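Local coordinates for protein glutathione S-transferase 2 (Onchocerca volvulus, PDB 1TU7) that catalyses the conjugation of glutathione to electrophilic substrates and appears to play a central part in the parasite's detoxification system, working as a homodimer, at residues A[11-24]-A[147-160]. Numbering follows the deposited sequence.
With GSH (glutathione), chain C.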
ATOM      1  N   ARG A  11      -3.061  15.671  10.052  1.00 12.96           N
ATOM      2  CA  ARG A  11      -1.858  15.025   9.578  1.00 12.79           C
ATOM      3  C   ARG A  11      -2.209  13.821   8.718  1.00 13.03           C
ATOM      4  O   ARG A  11      -1.966  13.833   7.507  1.00 12.75           O
ATOM      5  CB  ARG A  11      -0.950  14.689  10.730  1.00 12.17           C
ATOM      6  CG  ARG A  11      -0.336  15.945  11.353  1.00 12.65           C
ATOM      7  CD  ARG A  11       0.203  15.797  12.758  1.00 11.71           C
ATOM      8  NE  ARG A  11       1.310  14.880  12.834  1.00 11.69           N
ATOM      9  CZ  ARG A  11       2.181  14.847  13.835  1.00 12.74           C
ATOM     10  NH1 ARG A  11       2.068  15.676  14.850  1.00 13.22           N
ATOM     11  NH2 ARG A  11       3.166  13.973  13.842  1.00 13.67           N
ATOM     12  N   GLY A  12      -2.807  12.810   9.329  1.00 13.23           N
ATOM     13  CA  GLY A  12      -3.312  11.676   8.595  1.00 12.73           C
ATOM     14  C   GLY A  12      -2.362  11.126   7.552  1.00 12.99           C
ATOM     15  O   GLY A  12      -1.168  11.000   7.785  1.00 13.87           O
ATOM     16  N   LEU A  13      -2.908  10.776   6.396  1.00 12.76           N
ATOM     17  CA  LEU A  13      -2.144  10.155   5.317  1.00 13.31           C
ATOM     18  C   LEU A  13      -1.294  11.109   4.554  1.00 13.62           C
ATOM     19  O   LEU A  13      -0.376  10.679   3.849  1.00 15.38           O
ATOM     20  CB  LEU A  13      -3.101   9.487   4.325  1.00 13.94           C
ATOM     21  CG  LEU A  13      -3.960   8.360   4.883  1.00 16.54           C
ATOM     22  CD1 LEU A  13      -4.915   7.910   3.805  1.00 16.19           C
ATOM     23  CD2 LEU A  13      -3.097   7.205   5.380  1.00 19.26           C
ATOM     24  N   ALA A  14      -1.585  12.398   4.644  1.00 12.64           N
ATOM     25  CA  ALA A  14      -0.853  13.411   3.893  1.00 12.94           C
ATOM     26  C   ALA A  14       0.460  13.728   4.529  1.00 12.30           C
ATOM     27  O   ALA A  14       1.328  14.217   3.829  1.00 11.86           O
ATOM     28  CB  ALA A  14      -1.648  14.680   3.753  1.00 13.75           C
ATOM     29  N   GLU A  15       0.603  13.521   5.837  1.00 11.78           N
ATOM     30  CA  GLU A  15       1.720  14.140   6.521  1.00 11.01           C
ATOM     31  C   GLU A  15       3.070  13.647   6.005  1.00 11.50           C
ATOM     32  O   GLU A  15       3.992  14.460   5.885  1.00 11.32           O
ATOM     33  CB  GLU A  15       1.611  14.030   8.023  1.00 11.53           C
ATOM     34  CG  GLU A  15       2.513  14.990   8.767  1.00 10.84           C
ATOM     35  CD  GLU A  15       2.086  16.430   8.642  1.00 12.34           C
ATOM     36  OE1 GLU A  15       0.993  16.717   8.134  1.00 13.08           O
ATOM     37  OE2 GLU A  15       2.877  17.291   9.081  1.00 13.82           O
ATOM     38  N   PRO A  16       3.270  12.367   5.695  1.00 11.34           N
ATOM     39  CA  PRO A  16       4.582  11.974   5.158  1.00 10.94           C
ATOM     40  C   PRO A  16       4.916  12.696   3.876  1.00 11.32           C
ATOM     41  O   PRO A  16       6.104  12.960   3.617  1.00 11.82           O
ATOM     42  CB  PRO A  16       4.471  10.483   4.968  1.00 11.73           C
ATOM     43  CG  PRO A  16       3.460  10.096   5.983  1.00 11.85           C
ATOM     44  CD  PRO A  16       2.413  11.187   5.956  1.00 11.82           C
ATOM     45  N   ILE A  17       3.898  12.991   3.058  1.00 10.88           N
ATOM     46  CA  ILE A  17       4.114  13.752   1.819  1.00 10.88           C
ATOM     47  C   ILE A  17       4.489  15.198   2.136  1.00 11.44           C
ATOM     48  O   ILE A  17       5.415  15.761   1.567  1.00 11.91           O
ATOM     49  CB  ILE A  17       2.908  13.651   0.899  1.00 11.02           C
ATOM     50  CG1 ILE A  17       2.603  12.181   0.520  1.00 11.83           C
ATOM     51  CG2 ILE A  17       3.113  14.524  -0.320  1.00 10.84           C
ATOM     52  CD1 ILE A  17       1.160  11.959   0.138  1.00 12.40           C
ATOM     53  N   ARG A  18       3.751  15.829   3.031  1.00 11.36           N
ATOM     54  CA  ARG A  18       4.108  17.173   3.473  1.00 11.17           C
ATOM     55  C   ARG A  18       5.532  17.208   3.988  1.00 11.74           C
ATOM     56  O   ARG A  18       6.290  18.110   3.673  1.00 12.22           O
ATOM     57  CB  ARG A  18       3.154  17.627   4.563  1.00 11.54           C
ATOM     58  CG  ARG A  18       1.743  17.870   4.101  1.00 12.45           C
ATOM     59  CD  ARG A  18       0.873  18.390   5.164  1.00 13.03           C
ATOM     60  NE  ARG A  18      -0.538  18.516   4.789  1.00 12.74           N
ATOM     61  CZ  ARG A  18      -1.536  17.975   5.455  1.00 12.56           C
ATOM     62  NH1 ARG A  18      -1.328  17.185   6.477  1.00 13.47           N
ATOM     63  NH2 ARG A  18      -2.785  18.206   5.055  1.00 13.04           N
ATOM     64  N   LEU A  19       5.921  16.218   4.779  1.00 11.27           N
ATOM     65  CA  LEU A  19       7.261  16.184   5.349  1.00 11.70           C
ATOM     66  C   LEU A  19       8.311  16.083   4.249  1.00 11.90           C
ATOM     67  O   LEU A  19       9.337  16.740   4.325  1.00 11.24           O
ATOM     68  CB  LEU A  19       7.405  15.040   6.349  1.00 11.84           C
ATOM     69  CG  LEU A  19       6.614  15.202   7.648  1.00 11.49           C
ATOM     70  CD1 LEU A  19       6.405  13.894   8.388  1.00 12.68           C
ATOM     71  CD2 LEU A  19       7.308  16.228   8.561  1.00 13.00           C
ATOM     72  N   PHE A  20       8.080  15.218   3.255  1.00 11.77           N
ATOM     73  CA  PHE A  20       8.959  15.104   2.090  1.00 11.00           C
ATOM     74  C   PHE A  20       9.180  16.473   1.439  1.00 11.43           C
ATOM     75  O   PHE A  20      10.303  16.897   1.249  1.00 12.18           O
ATOM     76  CB  PHE A  20       8.368  14.079   1.112  1.00 10.68           C
ATOM     77  CG  PHE A  20       9.180  13.830  -0.126  1.00 10.67           C
ATOM     78  CD1 PHE A  20       9.622  12.545  -0.393  1.00 13.12           C
ATOM     79  CD2 PHE A  20       9.441  14.805  -1.063  1.00 12.25           C
ATOM     80  CE1 PHE A  20      10.332  12.255  -1.537  1.00 12.79           C
ATOM     81  CE2 PHE A  20      10.165  14.495  -2.219  1.00 12.22           C
ATOM     82  CZ  PHE A  20      10.602  13.214  -2.440  1.00 12.81           C
ATOM     83  N   LEU A  21       8.084  17.161   1.138  1.00 11.54           N
ATOM     84  CA  LEU A  21       8.118  18.417   0.408  1.00 11.93           C
ATOM     85  C   LEU A  21       8.816  19.475   1.256  1.00 12.42           C
ATOM     86  O   LEU A  21       9.653  20.207   0.769  1.00 12.27           O
ATOM     87  CB  LEU A  21       6.698  18.818   0.036  1.00 12.08           C
ATOM     88  CG  LEU A  21       5.981  17.920  -0.954  1.00 12.59           C
ATOM     89  CD1 LEU A  21       4.522  18.201  -0.973  1.00 12.88           C
ATOM     90  CD2 LEU A  21       6.554  18.101  -2.366  1.00 14.84           C
ATOM     91  N   VAL A  22       8.488  19.526   2.525  1.00 12.69           N
ATOM     92  CA  VAL A  22       9.085  20.518   3.421  1.00 12.30           C
ATOM     93  C   VAL A  22      10.585  20.262   3.539  1.00 12.55           C
ATOM     94  O   VAL A  22      11.378  21.176   3.395  1.00 13.89           O
ATOM     95  CB  VAL A  22       8.430  20.492   4.805  1.00 12.89           C
ATOM     96  CG1 VAL A  22       9.256  21.264   5.795  1.00 14.88           C
ATOM     97  CG2 VAL A  22       7.031  21.096   4.740  1.00 14.99           C
ATOM     98  N   ASP A  23      10.992  19.027   3.781  1.00 12.32           N
ATOM     99  CA  ASP A  23      12.397  18.723   3.995  1.00 13.37           C
ATOM    100  C   ASP A  23      13.230  18.937   2.752  1.00 14.29           C
ATOM    101  O   ASP A  23      14.384  19.377   2.834  1.00 15.43           O
ATOM    102  CB  ASP A  23      12.560  17.292   4.475  1.00 13.06           C
ATOM    103  CG  ASP A  23      13.975  16.983   4.869  1.00 12.83           C
ATOM    104  OD1 ASP A  23      14.592  16.102   4.210  1.00 16.29           O
ATOM    105  OD2 ASP A  23      14.510  17.570   5.820  1.00 14.33           O
ATOM    106  N   GLN A  24      12.665  18.612   1.594  1.00 13.02           N
ATOM    107  CA  GLN A  24      13.335  18.788   0.305  1.00 12.93           C
ATOM    108  C   GLN A  24      13.231  20.221  -0.212  1.00 14.10           C
ATOM    109  O   GLN A  24      13.799  20.529  -1.262  1.00 14.90           O
ATOM    110  CB  GLN A  24      12.787  17.794  -0.715  1.00 14.05           C
ATOM    111  CG  GLN A  24      13.207  16.351  -0.470  1.00 14.42           C
ATOM    112  CD  GLN A  24      14.688  16.201  -0.330  1.00 15.23           C
ATOM    113  OE1 GLN A  24      15.421  16.657  -1.192  1.00 17.56           O
ATOM    114  NE2 GLN A  24      15.135  15.645   0.781  1.00 16.76           N
ATOM    115  N   ILE A 147      18.917  10.092   2.339  1.00 15.80           N
ATOM    116  CA  ILE A 147      17.511  10.118   2.657  1.00 15.89           C
ATOM    117  C   ILE A 147      16.683   9.522   1.540  1.00 15.29           C
ATOM    118  O   ILE A 147      17.045   9.592   0.358  1.00 15.19           O
ATOM    119  CB  ILE A 147      17.080  11.565   3.007  1.00 16.85           C
ATOM    120  CG1 ILE A 147      15.701  11.544   3.711  1.00 18.91           C
ATOM    121  CG2 ILE A 147      17.122  12.497   1.768  1.00 17.21           C
ATOM    122  CD1 ILE A 147      15.610  12.348   4.925  1.00 19.29           C
ATOM    123  N   SER A 148      15.572   8.922   1.931  1.00 14.13           N
ATOM    124  CA  SER A 148      14.616   8.355   0.997  1.00 13.74           C
ATOM    125  C   SER A 148      13.210   8.667   1.457  1.00 13.53           C
ATOM    126  O   SER A 148      13.001   9.100   2.596  1.00 12.55           O
ATOM    127  CB  SER A 148      14.776   6.842   0.891  1.00 14.74           C
ATOM    128  OG  SER A 148      14.465   6.192   2.128  1.00 16.06           O
ATOM    129  N   TYR A 149      12.223   8.379   0.621  1.00 13.18           N
ATOM    130  CA  TYR A 149      10.872   8.724   1.001  1.00 12.18           C
ATOM    131  C   TYR A 149      10.430   7.980   2.254  1.00 12.57           C
ATOM    132  O   TYR A 149       9.610   8.497   3.019  1.00 13.35           O
ATOM    133  CB  TYR A 149       9.876   8.513  -0.119  1.00 13.03           C
ATOM    134  CG  TYR A 149       9.634   7.093  -0.567  1.00 11.48           C
ATOM    135  CD1 TYR A 149       8.591   6.346  -0.026  1.00 13.05           C
ATOM    136  CD2 TYR A 149      10.403   6.500  -1.566  1.00 12.21           C
ATOM    137  CE1 TYR A 149       8.336   5.069  -0.424  1.00 13.44           C
ATOM    138  CE2 TYR A 149      10.116   5.207  -2.006  1.00 12.14           C
ATOM    139  CZ  TYR A 149       9.083   4.495  -1.431  1.00 14.52           C
ATOM    140  OH  TYR A 149       8.808   3.218  -1.894  1.00 13.82           O
ATOM    141  N   ALA A 150      10.947   6.768   2.453  1.00 12.04           N
ATOM    142  CA  ALA A 150      10.520   5.959   3.568  1.00 11.76           C
ATOM    143  C   ALA A 150      10.906   6.586   4.895  1.00 11.90           C
ATOM    144  O   ALA A 150      10.203   6.386   5.879  1.00 11.73           O
ATOM    145  CB  ALA A 150      11.078   4.537   3.469  1.00 12.20           C
ATOM    146  N   ASP A 151      11.978   7.372   4.930  1.00 12.00           N
ATOM    147  CA  ASP A 151      12.347   8.065   6.158  1.00 11.71           C
ATOM    148  C   ASP A 151      11.249   8.970   6.679  1.00 11.90           C
ATOM    149  O   ASP A 151      11.001   9.033   7.896  1.00 11.92           O
ATOM    150  CB  ASP A 151      13.626   8.878   5.961  1.00 11.70           C
ATOM    151  CG  ASP A 151      14.824   8.028   5.733  1.00 13.80           C
ATOM    152  OD1 ASP A 151      15.101   7.130   6.566  1.00 13.32           O
ATOM    153  OD2 ASP A 151      15.541   8.238   4.744  1.00 16.63           O
ATOM    154  N   TYR A 152      10.561   9.666   5.795  1.00 11.99           N
ATOM    155  CA  TYR A 152       9.486  10.565   6.237  1.00 10.97           C
ATOM    156  C   TYR A 152       8.310   9.807   6.800  1.00 12.04           C
ATOM    157  O   TYR A 152       7.698  10.219   7.761  1.00 12.25           O
ATOM    158  CB  TYR A 152       9.029  11.485   5.090  1.00 11.64           C
ATOM    159  CG  TYR A 152      10.184  12.265   4.471  1.00 12.43           C
ATOM    160  CD1 TYR A 152      10.576  12.026   3.145  1.00 12.87           C
ATOM    161  CD2 TYR A 152      10.904  13.192   5.206  1.00 12.00           C
ATOM    162  CE1 TYR A 152      11.612  12.719   2.599  1.00 13.45           C
ATOM    163  CE2 TYR A 152      11.954  13.888   4.646  1.00 12.49           C
ATOM    164  CZ  TYR A 152      12.303  13.634   3.359  1.00 13.36           C
ATOM    165  OH  TYR A 152      13.353  14.328   2.806  1.00 14.57           O
ATOM    166  N   ALA A 153       7.974   8.687   6.176  1.00 12.08           N
ATOM    167  CA  ALA A 153       6.895   7.856   6.664  1.00 12.13           C
ATOM    168  C   ALA A 153       7.228   7.285   8.028  1.00 12.35           C
ATOM    169  O   ALA A 153       6.403   7.309   8.939  1.00 11.72           O
ATOM    170  CB  ALA A 153       6.627   6.773   5.672  1.00 13.07           C
ATOM    171  N   LEU A 154       8.445   6.769   8.181  1.00 11.21           N
ATOM    172  CA  LEU A 154       8.839   6.238   9.487  1.00 11.11           C
ATOM    173  C   LEU A 154       8.841   7.336  10.548  1.00 10.84           C
ATOM    174  O   LEU A 154       8.380   7.139  11.668  1.00 11.67           O
ATOM    175  CB  LEU A 154      10.189   5.534   9.411  1.00 11.76           C
ATOM    176  CG  LEU A 154      10.698   4.956  10.742  1.00 11.80           C
ATOM    177  CD1 LEU A 154       9.783   3.898  11.288  1.00 13.58           C
ATOM    178  CD2 LEU A 154      12.085   4.384  10.520  1.00 13.23           C
ATOM    179  N   PHE A 155       9.420   8.485  10.213  1.00 11.69           N
ATOM    180  CA  PHE A 155       9.451   9.616  11.121  1.00 11.83           C
ATOM    181  C   PHE A 155       8.048   9.950  11.618  1.00 11.66           C
ATOM    182  O   PHE A 155       7.802  10.069  12.824  1.00 11.80           O
ATOM    183  CB  PHE A 155      10.097  10.830  10.444  1.00 11.64           C
ATOM    184  CG  PHE A 155      10.044  12.098  11.265  1.00 11.83           C
ATOM    185  CD1 PHE A 155       9.673  13.291  10.681  1.00 11.92           C
ATOM    186  CD2 PHE A 155      10.398  12.104  12.605  1.00 13.85           C
ATOM    187  CE1 PHE A 155       9.612  14.452  11.392  1.00 13.75           C
ATOM    188  CE2 PHE A 155      10.363  13.273  13.331  1.00 13.33           C
ATOM    189  CZ  PHE A 155       9.976  14.448  12.725  1.00 12.48           C
ATOM    190  N   GLU A 156       7.107  10.112  10.712  1.00 10.94           N
ATOM    191  CA  GLU A 156       5.759  10.460  11.110  1.00 12.02           C
ATOM    192  C   GLU A 156       5.137   9.373  11.975  1.00 13.07           C
ATOM    193  O   GLU A 156       4.509   9.663  12.977  1.00 12.58           O
ATOM    194  CB  GLU A 156       4.897  10.727   9.871  1.00 11.82           C
ATOM    195  CG  GLU A 156       3.435  10.997  10.186  1.00 11.18           C
ATOM    196  CD  GLU A 156       3.125  12.311  10.878  1.00 11.84           C
ATOM    197  OE1 GLU A 156       4.073  13.083  11.176  1.00 13.57           O
ATOM    198  OE2 GLU A 156       1.899  12.567  11.079  1.00 12.14           O
ATOM    199  N   GLU A 157       5.337   8.119  11.619  1.00 12.12           N
ATOM    200  CA  GLU A 157       4.728   7.028  12.391  1.00 12.69           C
ATOM    201  C   GLU A 157       5.286   6.992  13.794  1.00 12.64           C
ATOM    202  O   GLU A 157       4.525   6.797  14.764  1.00 13.19           O
ATOM    203  CB  GLU A 157       4.891   5.692  11.680  1.00 12.28           C
ATOM    204  CG  GLU A 157       3.838   4.691  12.105  1.00 13.29           C
ATOM    205  CD  GLU A 157       2.469   5.133  11.685  1.00 16.74           C
ATOM    206  OE1 GLU A 157       2.303   5.895  10.704  1.00 16.81           O
ATOM    207  OE2 GLU A 157       1.513   4.701  12.354  1.00 19.34           O
ATOM    208  N   LEU A 158       6.584   7.192  13.949  1.00 12.39           N
ATOM    209  CA  LEU A 158       7.189   7.251  15.281  1.00 12.19           C
ATOM    210  C   LEU A 158       6.674   8.468  16.040  1.00 13.61           C
ATOM    211  O   LEU A 158       6.428   8.392  17.241  1.00 13.36           O
ATOM    212  CB  LEU A 158       8.703   7.310  15.186  1.00 12.76           C
ATOM    213  CG  LEU A 158       9.337   6.048  14.596  1.00 13.41           C
ATOM    214  CD1 LEU A 158      10.805   6.266  14.429  1.00 14.18           C
ATOM    215  CD2 LEU A 158       9.029   4.772  15.388  1.00 14.81           C
ATOM    216  N   ASP A 159       6.508   9.591  15.366  1.00 12.83           N
ATOM    217  CA  ASP A 159       6.094  10.816  16.026  1.00 12.77           C
ATOM    218  C   ASP A 159       4.672  10.672  16.554  1.00 13.25           C
ATOM    219  O   ASP A 159       4.388  10.997  17.697  1.00 12.94           O
ATOM    220  CB  ASP A 159       6.219  11.987  15.073  1.00 12.46           C
ATOM    221  CG  ASP A 159       6.193  13.296  15.785  1.00 13.43           C
ATOM    222  OD1 ASP A 159       7.230  13.637  16.395  1.00 15.15           O
ATOM    223  OD2 ASP A 159       5.181  13.999  15.825  1.00 15.25           O
ATOM    224  N   VAL A 160       3.768  10.158  15.737  1.00 13.08           N
ATOM    225  CA  VAL A 160       2.382  10.006  16.210  1.00 13.70           C
ATOM    226  C   VAL A 160       2.296   8.992  17.325  1.00 14.06           C
ATOM    227  O   VAL A 160       1.507   9.151  18.262  1.00 13.77           O
ATOM    228  CB  VAL A 160       1.379   9.703  15.086  1.00 14.85           C
ATOM    229  CG1 VAL A 160       1.466  10.751  13.998  1.00 14.24           C
ATOM    230  CG2 VAL A 160       1.498   8.322  14.567  1.00 16.86           C
TER
HETATM  231  N1  GSH C1001      -5.195   4.124  -0.009  1.00 15.23           N
HETATM  232  CA1 GSH C1001      -5.531   5.486   0.155  1.00 13.87           C
HETATM  233  C1  GSH C1001      -4.367   6.383   0.122  1.00 13.13           C
HETATM  234  O11 GSH C1001      -3.278   5.877   0.729  1.00 12.86           O
HETATM  235  O12 GSH C1001      -4.251   7.587  -0.314  1.00 12.49           O
HETATM  236  CB1 GSH C1001      -6.530   5.909   1.145  1.00 13.87           C
HETATM  237  CG1 GSH C1001      -7.177   7.258   0.975  1.00 14.43           C
HETATM  238  CD1 GSH C1001      -8.205   7.511   2.068  1.00 15.57           C
HETATM  239  OE1 GSH C1001      -8.572   6.481   2.867  1.00 16.51           O
HETATM  240  N2  GSH C1001      -8.672   8.722   2.202  1.00 14.95           N
HETATM  241  CA2 GSH C1001      -9.612   9.118   3.252  1.00 19.79           C
HETATM  242  C2  GSH C1001     -10.649   9.983   2.650  1.00 19.60           C
HETATM  243  O2  GSH C1001     -10.371  10.742   1.532  1.00 16.39           O
HETATM  244  CB2 GSH C1001      -8.909   9.938   4.330  1.00 22.82           C
HETATM  245  SG2 GSH C1001      -7.863   8.899   5.374  1.00 29.65           S
HETATM  246  N3  GSH C1001     -11.858  10.014   3.185  1.00 21.94           N
HETATM  247  CA3 GSH C1001     -12.838  10.879   2.586  1.00 23.29           C
HETATM  248  C3  GSH C1001     -14.002  10.096   2.072  1.00 25.11           C
HETATM  249  O31 GSH C1001     -13.936   8.849   1.651  1.00 24.58           O
HETATM  250  O32 GSH C1001     -15.231  10.768   2.046  1.00 27.04           O
HETATM  251  O   HOH W   1       4.196  16.260  16.822  1.00 15.77           O
HETATM  252  O   HOH W   2      -0.013  10.783  10.370  1.00 14.62           O
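The interface between the thioredoxin-like N-terminal domain and the all-helical C-terminal domain of this pi-class transferase is bridged here, where helix 15-23 and the 149-160 part of helix 149-164 cross at 124°, their axes 8.4 Å apart at closest. Arg11, in the loop before the first helix, takes Glu156 side-on: NE gives a bond of 3.0 Å to the syn lone pair of OE2, while NH2 reaches OE1 from above the carboxylate plane. Arg11 NH2 also points almost straight (172°) at Asp159 OD2, 2.8 Å away, and a water links NH1 to that oxygen. A bend at chi3 (64°) turns the guanidinium toward both acids. Pro16 CB rests on Ala153 in the middle, and Leu19 CD1 packs against Phe155 CD1. Farther along, the Tyr152 ring lies flat against helix 15-23, with Phe20 CA 3.6 Å from its centroid in a CH-pi contact. Tyr152 OH donates to Asp23 OD1 at 2.6 Å and accepts from Gln24 NE2 at 3.0 Å; Arg185 also pairs with Asp23. A second water joins Gly12 O to Glu156 OE2. The buried Arg11-Glu156 pair, with partly exposed Asp159 as second partner, probably keeps Glu156 ionised beside the loop that brings Leu13 to glutathione.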